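Local coordinates for protein cystatin-2 (PDB 3L0R) that inhibits cysteine proteinases of broad range, including mammalian cathepsins B, C, H, L and S, as a secreted salivary cystatin of a soft tick, at residues A[7-18]-A[38-47]; A[59-67]-A[75-83]. All coordinates share one frame; numbering follows the deposited sequence.

Overall arrangement
Both contacts involve the antiparallel sheet of the cystatin fold. Their centres lie about 20 Å apart. Contact 1 comes first along the chain and joins the N-terminal strand 8-10 and the start of helix 15-25 to strand 34-48. Contact 2 follows and ties the end of strand 52-66 to the irregular loop before strand 86-95. Strands 34-48 and 52-66 are neighbours in the sheet, and the contacts meet there: Lys42 forms a salt bridge with Glu59, and Val39 packs on Ser61. As in other cystatins, the end of contact 1 near Gln47 probably belongs to the protease-binding edge, whereas contact 2 anchors the appending structure at the far end.

Contact 1 of 2, residues A[7-18]-A[38-47]; sequences WTRQDPTEARFL and VVTVKEVETQ
The indole of Trp7, at the edge of the cystatin sheet, carries Gln47 on one face, with Gln47 CB 3.6 Å from the centroid of the Trp7 six-membered ring. Its edge meets Glu45 O. The Gln47 amide is stacked on the ring, the two planes 25° apart. Asn53 and Gly5 hold the two ends of that amide, and Lys55 makes a cation-pi contact with the indole. The Phe17 ring is covered on both faces. Val44 CG1 sits over the ring centre as a CH-pi contact, and Arg16 CG lies toward the rim of the opposite face. The Arg9 guanidinium has Glu45 CG over a face and Glu43 OE2 at its edge.

Here strand 8-10 pairs antiparallel with strand 40-47 before the chain turns into the helix. Thr8 and Thr46 form a hydrogen-bonded pair: Thr8 N donates to Thr46 O at 2.7 Å, and Thr46 N returns a bond to Thr8 O at 2.9 Å. Arg9 stands beside Glu45 on the other face. Its NE and NH2 converge on the one oxygen Glu43 OE2, each at 2.7 Å, and both bonds are bent. Glu45 OE2 lies 3.1 Å from Arg9 NH2 but well out of the guanidinium plane, which makes this a salt bridge of charge alone. The bend at chi3 (-82°) brings the Arg9 guanidinium to both acids.

Further along, Val44 CG2 touches Pro12 CA and also lies against Phe17 CG. Leu18 CD1 touches Val38 CG1 and Val41 CG2, which carries the apolar seam onto the helix. Gln10 N donates to Val44 O at 2.8 Å. On the return side a water links the strands: it donates to Gln10 O and accepts from Val44 N at 2.7 Å.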
loop_
_atom_site.group_PDB
_atom_site.type_symbol
_atom_site.label_atom_id
_atom_site.label_comp_id
_atom_site.label_asym_id
_atom_site.label_seq_id
_atom_site.Cartn_x
_atom_site.Cartn_y
_atom_site.Cartn_z
ATOM N N TRP A 7 -5.704 -11.851 13.348
ATOM C CA TRP A 7 -5.947 -10.709 12.484
ATOM C C TRP A 7 -7.317 -10.111 12.777
ATOM O O TRP A 7 -8.292 -10.838 12.899
ATOM C CB TRP A 7 -5.834 -11.125 11.013
ATOM C CG TRP A 7 -4.414 -11.445 10.614
ATOM C CD1 TRP A 7 -3.826 -12.683 10.593
ATOM C CD2 TRP A 7 -3.392 -10.511 10.209
ATOM N NE1 TRP A 7 -2.516 -12.580 10.190
ATOM C CE2 TRP A 7 -2.218 -11.262 9.952
ATOM C CE3 TRP A 7 -3.355 -9.119 10.034
ATOM C CZ2 TRP A 7 -1.015 -10.664 9.528
ATOM C CZ3 TRP A 7 -2.169 -8.528 9.618
ATOM C CH2 TRP A 7 -1.010 -9.301 9.370
ATOM N N THR A 8 -7.396 -8.788 12.898
ATOM C CA THR A 8 -8.686 -8.129 13.111
ATOM C C THR A 8 -9.115 -7.347 11.873
ATOM O O THR A 8 -8.408 -6.452 11.414
ATOM C CB THR A 8 -8.649 -7.253 14.362
ATOM O OG1 THR A 8 -8.346 -8.093 15.480
ATOM C CG2 THR A 8 -9.986 -6.552 14.607
ATOM N N ARG A 9 -10.262 -7.699 11.318
ATOM C CA ARG A 9 -10.737 -7.008 10.121
ATOM C C ARG A 9 -11.233 -5.594 10.447
ATOM O O ARG A 9 -11.968 -5.387 11.416
ATOM C CB ARG A 9 -11.794 -7.820 9.350
ATOM C CG ARG A 9 -12.042 -7.251 7.958
ATOM C CD ARG A 9 -12.693 -8.251 7.022
ATOM N NE ARG A 9 -11.716 -9.160 6.436
ATOM C CZ ARG A 9 -11.553 -10.414 6.849
ATOM N NH1 ARG A 9 -12.313 -10.891 7.834
ATOM N NH2 ARG A 9 -10.636 -11.197 6.282
ATOM N N GLN A 10 -10.792 -4.638 9.628
ATOM C CA GLN A 10 -11.093 -3.222 9.792
ATOM C C GLN A 10 -12.001 -2.702 8.681
ATOM O O GLN A 10 -12.176 -3.342 7.614
ATOM C CB GLN A 10 -9.791 -2.416 9.784
ATOM C CG GLN A 10 -8.749 -2.874 10.812
ATOM C CD GLN A 10 -9.224 -2.716 12.248
ATOM O OE1 GLN A 10 -10.009 -1.816 12.558
ATOM N NE2 GLN A 10 -8.745 -3.588 13.132
ATOM N N ASP A 11 -12.576 -1.532 8.934
ATOM C CA ASP A 11 -13.239 -0.759 7.891
ATOM C C ASP A 11 -12.172 -0.243 6.920
ATOM O O ASP A 11 -11.314 0.568 7.312
ATOM C CB ASP A 11 -14.015 0.401 8.515
ATOM C CG ASP A 11 -14.627 1.314 7.481
ATOM O OD1 ASP A 11 -14.467 1.079 6.270
ATOM O OD2 ASP A 11 -15.276 2.288 7.888
ATOM N N PRO A 12 -12.205 -0.711 5.655
ATOM C CA PRO A 12 -11.081 -0.430 4.744
ATOM C C PRO A 12 -11.084 1.004 4.171
ATOM O O PRO A 12 -10.133 1.381 3.478
ATOM C CB PRO A 12 -11.310 -1.430 3.618
ATOM C CG PRO A 12 -12.824 -1.515 3.546
ATOM C CD PRO A 12 -13.265 -1.494 4.987
ATOM N N THR A 13 -12.132 1.782 4.448
ATOM C CA THR A 13 -12.282 3.107 3.852
ATOM C C THR A 13 -11.614 4.179 4.701
ATOM O O THR A 13 -11.663 5.367 4.353
ATOM C CB THR A 13 -13.765 3.518 3.674
ATOM O OG1 THR A 13 -14.390 3.593 4.959
ATOM C CG2 THR A 13 -14.536 2.531 2.762
ATOM N N GLU A 14 -10.993 3.768 5.811
ATOM C CA GLU A 14 -10.309 4.729 6.674
ATOM C C GLU A 14 -9.090 5.335 5.986
ATOM O O GLU A 14 -8.315 4.623 5.352
ATOM C CB GLU A 14 -9.920 4.094 7.998
ATOM C CG GLU A 14 -11.111 3.843 8.914
ATOM C CD GLU A 14 -10.707 3.185 10.219
ATOM O OE1 GLU A 14 -9.541 3.354 10.649
ATOM O OE2 GLU A 14 -11.560 2.496 10.817
ATOM N N ALA A 15 -8.947 6.652 6.123
ATOM C CA ALA A 15 -7.864 7.408 5.501
ATOM C C ALA A 15 -6.463 6.852 5.786
ATOM O O ALA A 15 -5.644 6.761 4.869
ATOM C CB ALA A 15 -7.949 8.888 5.896
ATOM N N ARG A 16 -6.199 6.484 7.042
ATOM C CA ARG A 16 -4.893 5.956 7.466
ATOM C C ARG A 16 -4.489 4.732 6.641
ATOM O O ARG A 16 -3.315 4.515 6.366
ATOM C CB ARG A 16 -4.874 5.642 8.978
ATOM C CG ARG A 16 -5.911 4.603 9.423
ATOM C CD ARG A 16 -6.289 4.721 10.901
ATOM N NE ARG A 16 -5.653 3.690 11.736
ATOM C CZ ARG A 16 -6.292 2.670 12.321
ATOM N NH1 ARG A 16 -7.613 2.518 12.188
ATOM N NH2 ARG A 16 -5.608 1.797 13.057
ATOM N N PHE A 17 -5.465 3.954 6.213
ATOM C CA PHE A 17 -5.170 2.762 5.456
ATOM C C PHE A 17 -4.844 3.104 4.015
ATOM O O PHE A 17 -4.033 2.409 3.377
ATOM C CB PHE A 17 -6.322 1.767 5.543
ATOM C CG PHE A 17 -6.645 1.338 6.948
ATOM C CD1 PHE A 17 -5.626 1.016 7.855
ATOM C CD2 PHE A 17 -7.964 1.240 7.362
ATOM C CE1 PHE A 17 -5.931 0.613 9.146
ATOM C CE2 PHE A 17 -8.280 0.836 8.659
ATOM C CZ PHE A 17 -7.267 0.520 9.553
ATOM N N LEU A 18 -5.449 4.178 3.507
ATOM C CA LEU A 18 -5.128 4.654 2.165
ATOM C C LEU A 18 -3.696 5.214 2.157
ATOM O O LEU A 18 -2.911 4.953 1.235
ATOM C CB LEU A 18 -6.159 5.686 1.677
ATOM C CG LEU A 18 -5.970 6.263 0.273
ATOM C CD1 LEU A 18 -5.952 5.183 -0.822
ATOM C CD2 LEU A 18 -7.038 7.308 0.008
ATOM N N VAL A 38 -2.321 3.610 -5.998
ATOM C CA VAL A 38 -3.509 2.998 -5.456
ATOM C C VAL A 38 -4.773 3.532 -6.127
ATOM O O VAL A 38 -4.958 4.739 -6.248
ATOM C CB VAL A 38 -3.584 3.202 -3.933
ATOM C CG1 VAL A 38 -4.845 2.544 -3.362
ATOM C CG2 VAL A 38 -2.365 2.630 -3.280
ATOM N N VAL A 39 -5.639 2.612 -6.546
ATOM C CA VAL A 39 -6.941 2.932 -7.062
ATOM C C VAL A 39 -7.943 2.735 -5.937
ATOM O O VAL A 39 -8.798 3.587 -5.705
ATOM C CB VAL A 39 -7.298 2.021 -8.266
ATOM C CG1 VAL A 39 -8.739 2.258 -8.755
ATOM C CG2 VAL A 39 -6.332 2.262 -9.408
ATOM N N THR A 40 -7.847 1.614 -5.228
ATOM C CA THR A 40 -8.808 1.322 -4.165
ATOM C C THR A 40 -8.236 0.428 -3.066
ATOM O O THR A 40 -7.339 -0.360 -3.311
ATOM C CB THR A 40 -10.180 0.806 -4.736
ATOM O OG1 THR A 40 -10.846 -0.010 -3.782
ATOM C CG2 THR A 40 -9.991 -0.015 -5.982
ATOM N N VAL A 41 -8.728 0.627 -1.845
ATOM C CA VAL A 41 -8.424 -0.219 -0.690
ATOM C C VAL A 41 -9.649 -1.093 -0.454
ATOM O O VAL A 41 -10.688 -0.597 -0.010
ATOM C CB VAL A 41 -8.098 0.615 0.598
ATOM C CG1 VAL A 41 -7.686 -0.297 1.798
ATOM C CG2 VAL A 41 -7.001 1.639 0.322
ATOM N N LYS A 42 -9.529 -2.382 -0.768
ATOM C CA LYS A 42 -10.665 -3.297 -0.724
ATOM C C LYS A 42 -10.885 -3.884 0.663
ATOM O O LYS A 42 -12.027 -4.045 1.116
ATOM C CB LYS A 42 -10.487 -4.419 -1.751
ATOM C CG LYS A 42 -10.712 -3.975 -3.176
ATOM C CD LYS A 42 -9.845 -4.760 -4.138
ATOM C CE LYS A 42 -10.336 -6.193 -4.362
ATOM N NZ LYS A 42 -10.313 -6.598 -5.815
ATOM N N GLU A 43 -9.780 -4.207 1.333
ATOM C CA GLU A 43 -9.855 -4.947 2.576
ATOM C C GLU A 43 -8.656 -4.655 3.477
ATOM O O GLU A 43 -7.546 -4.469 2.983
ATOM C CB GLU A 43 -10.004 -6.439 2.261
ATOM C CG GLU A 43 -9.822 -7.338 3.457
ATOM C CD GLU A 43 -10.179 -8.790 3.186
ATOM O OE1 GLU A 43 -10.450 -9.158 1.995
ATOM O OE2 GLU A 43 -10.202 -9.544 4.197
ATOM N N VAL A 44 -8.900 -4.587 4.795
ATOM C CA VAL A 44 -7.845 -4.296 5.788
ATOM C C VAL A 44 -7.941 -5.191 7.039
ATOM O O VAL A 44 -9.014 -5.386 7.594
ATOM C CB VAL A 44 -7.841 -2.794 6.226
ATOM C CG1 VAL A 44 -6.770 -2.526 7.297
ATOM C CG2 VAL A 44 -7.626 -1.889 5.030
ATOM N N GLU A 45 -6.801 -5.725 7.461
ATOM C CA GLU A 45 -6.701 -6.540 8.659
ATOM C C GLU A 45 -5.461 -6.113 9.413
ATOM O O GLU A 45 -4.400 -5.878 8.813
ATOM C CB GLU A 45 -6.608 -8.029 8.326
ATOM C CG GLU A 45 -7.882 -8.614 7.752
ATOM C CD GLU A 45 -7.611 -9.874 6.950
ATOM O OE1 GLU A 45 -7.192 -9.743 5.754
ATOM O OE2 GLU A 45 -7.829 -10.979 7.518
ATOM N N THR A 46 -5.602 -6.007 10.733
ATOM C CA THR A 46 -4.487 -5.593 11.587
ATOM C C THR A 46 -4.163 -6.676 12.585
ATOM O O THR A 46 -5.035 -7.469 12.964
ATOM C CB THR A 46 -4.782 -4.259 12.305
ATOM O OG1 THR A 46 -6.016 -4.355 13.051
ATOM C CG2 THR A 46 -4.895 -3.150 11.277
ATOM N N GLN A 47 -2.906 -6.725 12.993
ATOM C CA GLN A 47 -2.440 -7.731 13.918
ATOM C C GLN A 47 -1.491 -7.039 14.875
ATOM O O GLN A 47 -0.557 -6.353 14.441
ATOM C CB GLN A 47 -1.706 -8.850 13.172
ATOM C CG GLN A 47 -1.205 -9.998 14.060
ATOM C CD GLN A 47 -0.392 -11.015 13.284
ATOM O OE1 GLN A 47 0.572 -10.664 12.600
ATOM N NE2 GLN A 47 -0.778 -12.282 13.377
HETATM O O HOH W 1 -11.521 -4.951 5.478
HETATM O O HOH W 2 -11.746 1.891 0.469
HETATM O O HOH W 3 -6.036 -1.333 14.014
#

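Contact 2 of 2, residues A[59-67]-A[75-83]; sequences EISPSVCKI and EQCVPKDAQ
Cys65 and Cys77 are joined by a disulfide, SG to SG 2.1 Å, with a chi3 of -92°. The bond pins the appending structure of the cystatin fold, the irregular segment between strands 52-66 and 86-95, to the end of strand 52-66.

Two backbone hydrogen bonds continue the join beside it. Val64 N donates to Val78 O at 3.0 Å. Lys80 N donates to Pro62 O at 2.8 Å. Between them the backbones of Ser63 and Pro79 form a single bridge, their CA atoms 4.0 Å apart. Around this core the aliphatic parts fill in. Val64 CG2 meets Val78 CG2, and the Lys80 chain runs alongside Pro62 and Ser63 to bring CE 3.2 Å from Ser63 O. Phe34 makes a cation-pi contact with Lys80.

The next shell fixes these groups. Ser63 OG sits between its own backbone N and carbonyl carbon (chi1 79°), where it can accept from Cys65 N at 3.1 Å. This is an ST turn. The same hydroxyl bonds to Tyr35 O on the neighbouring strand, and its other close neighbour is Cys77 CB. Replacing Ser63 by an alanine would probably leave the Cys65 amide without its acceptor and take the side-chain bond from Tyr35 O, so that the turn beside the disulfide is less firmly held.

At the far end Ser61 OG bonds to Gln84 O, which draws the loop's exit toward the strand. One water fills the angle between the segments. It donates to Ser61 OG and to Pro62 O, and accepts from Asp81 N at 3.1 Å.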
loop_
_atom_site.group_PDB
_atom_site.type_symbol
_atom_site.label_atom_id
_atom_site.label_comp_id
_atom_site.label_asym_id
_atom_site.label_seq_id
_atom_site.Cartn_x
_atom_site.Cartn_y
_atom_site.Cartn_z
ATOM N N GLU A 59 -6.337 -2.436 -4.915
ATOM C CA GLU A 59 -6.206 -2.407 -6.361
ATOM C C GLU A 59 -5.236 -1.330 -6.779
ATOM O O GLU A 59 -5.314 -0.184 -6.321
ATOM C CB GLU A 59 -7.553 -2.227 -7.035
ATOM C CG GLU A 59 -8.378 -3.481 -6.950
ATOM C CD GLU A 59 -9.797 -3.286 -7.405
ATOM O OE1 GLU A 59 -10.171 -2.139 -7.748
ATOM O OE2 GLU A 59 -10.547 -4.293 -7.416
ATOM N N ILE A 60 -4.298 -1.722 -7.636
ATOM C CA ILE A 60 -3.266 -0.811 -8.106
ATOM C C ILE A 60 -3.329 -0.629 -9.611
ATOM O O ILE A 60 -3.947 -1.429 -10.329
ATOM C CB ILE A 60 -1.838 -1.242 -7.659
ATOM C CG1 ILE A 60 -1.350 -2.460 -8.460
ATOM C CG2 ILE A 60 -1.797 -1.451 -6.134
ATOM C CD1 ILE A 60 0.134 -2.761 -8.311
ATOM N N SER A 61 -2.668 0.429 -10.076
ATOM C CA SER A 61 -2.690 0.812 -11.483
ATOM C C SER A 61 -1.468 1.675 -11.717
ATOM O O SER A 61 -1.105 2.461 -10.847
ATOM C CB SER A 61 -3.954 1.626 -11.797
ATOM O OG SER A 61 -4.322 1.497 -13.158
ATOM N N PRO A 62 -0.817 1.527 -12.883
ATOM C CA PRO A 62 0.323 2.400 -13.212
ATOM C C PRO A 62 -0.063 3.882 -13.212
ATOM O O PRO A 62 -1.110 4.242 -13.772
ATOM C CB PRO A 62 0.717 1.961 -14.625
ATOM C CG PRO A 62 0.133 0.569 -14.782
ATOM C CD PRO A 62 -1.102 0.534 -13.937
ATOM N N SER A 63 0.785 4.717 -12.602
ATOM C CA SER A 63 0.570 6.169 -12.513
ATOM C C SER A 63 1.254 6.956 -13.629
ATOM O O SER A 63 1.988 6.414 -14.439
ATOM C CB SER A 63 1.029 6.719 -11.147
ATOM O OG SER A 63 2.442 6.886 -11.080
ATOM N N VAL A 64 0.990 8.252 -13.655
ATOM C CA VAL A 64 1.618 9.154 -14.597
ATOM C C VAL A 64 3.045 9.552 -14.178
ATOM O O VAL A 64 3.773 10.176 -14.957
ATOM C CB VAL A 64 0.768 10.416 -14.784
ATOM C CG1 VAL A 64 -0.586 10.074 -15.455
ATOM C CG2 VAL A 64 0.567 11.133 -13.431
ATOM N N CYS A 65 3.447 9.186 -12.961
ATOM C CA CYS A 65 4.760 9.594 -12.447
ATOM C C CYS A 65 5.886 8.658 -12.826
ATOM O O CYS A 65 5.886 7.494 -12.454
ATOM C CB CYS A 65 4.741 9.742 -10.938
ATOM S SG CYS A 65 3.716 11.072 -10.339
ATOM N N LYS A 66 6.859 9.194 -13.549
ATOM C CA LYS A 66 8.014 8.423 -13.944
ATOM C C LYS A 66 9.054 8.377 -12.817
ATOM O O LYS A 66 9.476 9.409 -12.273
ATOM C CB LYS A 66 8.603 8.976 -15.233
ATOM C CG LYS A 66 9.384 7.947 -16.003
ATOM C CD LYS A 66 10.217 8.603 -17.061
ATOM C CE LYS A 66 11.392 7.725 -17.445
ATOM N NZ LYS A 66 11.045 6.930 -18.637
ATOM N N ILE A 67 9.439 7.154 -12.466
ATOM C CA ILE A 67 10.380 6.899 -11.404
ATOM C C ILE A 67 11.730 7.565 -11.719
ATOM O O ILE A 67 12.230 7.482 -12.851
ATOM C CB ILE A 67 10.537 5.373 -11.202
ATOM C CG1 ILE A 67 9.219 4.767 -10.708
ATOM C CG2 ILE A 67 11.733 5.046 -10.264
ATOM C CD1 ILE A 67 9.169 3.254 -10.727
ATOM N N GLU A 75 -1.222 12.552 -4.552
ATOM C CA GLU A 75 -1.981 13.616 -5.204
ATOM C C GLU A 75 -1.562 13.812 -6.658
ATOM O O GLU A 75 -2.395 14.070 -7.537
ATOM C CB GLU A 75 -1.800 14.908 -4.387
ATOM C CG GLU A 75 -2.189 16.211 -5.068
ATOM C CD GLU A 75 -1.640 17.430 -4.333
ATOM O OE1 GLU A 75 -0.423 17.463 -4.029
ATOM O OE2 GLU A 75 -2.428 18.359 -4.061
ATOM N N GLN A 76 -0.263 13.694 -6.903
ATOM C CA GLN A 76 0.298 13.993 -8.208
ATOM C C GLN A 76 0.205 12.753 -9.082
ATOM O O GLN A 76 -0.194 12.824 -10.238
ATOM C CB GLN A 76 1.749 14.451 -8.049
ATOM C CG GLN A 76 2.138 15.673 -8.836
ATOM C CD GLN A 76 1.106 16.785 -8.747
ATOM O OE1 GLN A 76 0.740 17.234 -7.655
ATOM N NE2 GLN A 76 0.621 17.231 -9.907
ATOM N N CYS A 77 0.538 11.608 -8.496
ATOM C CA CYS A 77 0.682 10.361 -9.247
ATOM C C CYS A 77 -0.631 9.609 -9.341
ATOM O O CYS A 77 -0.795 8.549 -8.752
ATOM C CB CYS A 77 1.773 9.491 -8.628
ATOM S SG CYS A 77 3.319 10.401 -8.433
ATOM N N VAL A 78 -1.568 10.193 -10.079
ATOM C CA VAL A 78 -2.827 9.544 -10.391
ATOM C C VAL A 78 -2.581 8.411 -11.398
ATOM O O VAL A 78 -1.551 8.408 -12.084
ATOM C CB VAL A 78 -3.857 10.565 -10.940
ATOM C CG1 VAL A 78 -4.312 11.520 -9.824
ATOM C CG2 VAL A 78 -3.284 11.353 -12.142
ATOM N N PRO A 79 -3.503 7.427 -11.465
ATOM C CA PRO A 79 -3.453 6.387 -12.498
ATOM C C PRO A 79 -3.442 6.964 -13.905
ATOM O O PRO A 79 -4.153 7.945 -14.169
ATOM C CB PRO A 79 -4.772 5.631 -12.286
ATOM C CG PRO A 79 -5.096 5.837 -10.862
ATOM C CD PRO A 79 -4.635 7.219 -10.538
ATOM N N LYS A 80 -2.668 6.366 -14.808
ATOM C CA LYS A 80 -2.819 6.682 -16.242
ATOM C C LYS A 80 -4.264 6.411 -16.694
ATOM O O LYS A 80 -4.865 7.181 -17.469
ATOM C CB LYS A 80 -1.875 5.847 -17.101
ATOM C CG LYS A 80 -0.402 6.086 -16.872
ATOM C CD LYS A 80 0.425 4.948 -17.469
ATOM C CE LYS A 80 1.924 5.211 -17.372
ATOM N NZ LYS A 80 2.433 5.973 -18.545
ATOM N N ASP A 81 -4.810 5.313 -16.171
ATOM C CA ASP A 81 -6.089 4.741 -16.601
ATOM C C ASP A 81 -6.545 3.789 -15.497
ATOM O O ASP A 81 -6.036 2.665 -15.378
ATOM C CB ASP A 81 -5.914 3.999 -17.942
ATOM C CG ASP A 81 -7.178 3.323 -18.414
ATOM O OD1 ASP A 81 -8.170 3.257 -17.657
ATOM O OD2 ASP A 81 -7.175 2.850 -19.565
ATOM N N ALA A 82 -7.497 4.256 -14.685
ATOM C CA ALA A 82 -7.860 3.573 -13.421
ATOM C C ALA A 82 -8.694 2.302 -13.651
ATOM O O ALA A 82 -8.844 1.473 -12.740
ATOM C CB ALA A 82 -8.579 4.546 -12.457
ATOM N N GLN A 83 -9.235 2.165 -14.867
ATOM C CA GLN A 83 -9.889 0.926 -15.298
ATOM C C GLN A 83 -8.937 -0.288 -15.395
ATOM O O GLN A 83 -9.403 -1.425 -15.269
ATOM C CB GLN A 83 -10.643 1.131 -16.614
ATOM C CG GLN A 83 -12.007 1.796 -16.467
ATOM C CD GLN A 83 -12.516 2.365 -17.797
ATOM O OE1 GLN A 83 -11.764 3.028 -18.529
ATOM N NE2 GLN A 83 -13.797 2.121 -18.112
HETATM O O HOH W 4 -3.162 2.859 -15.185
#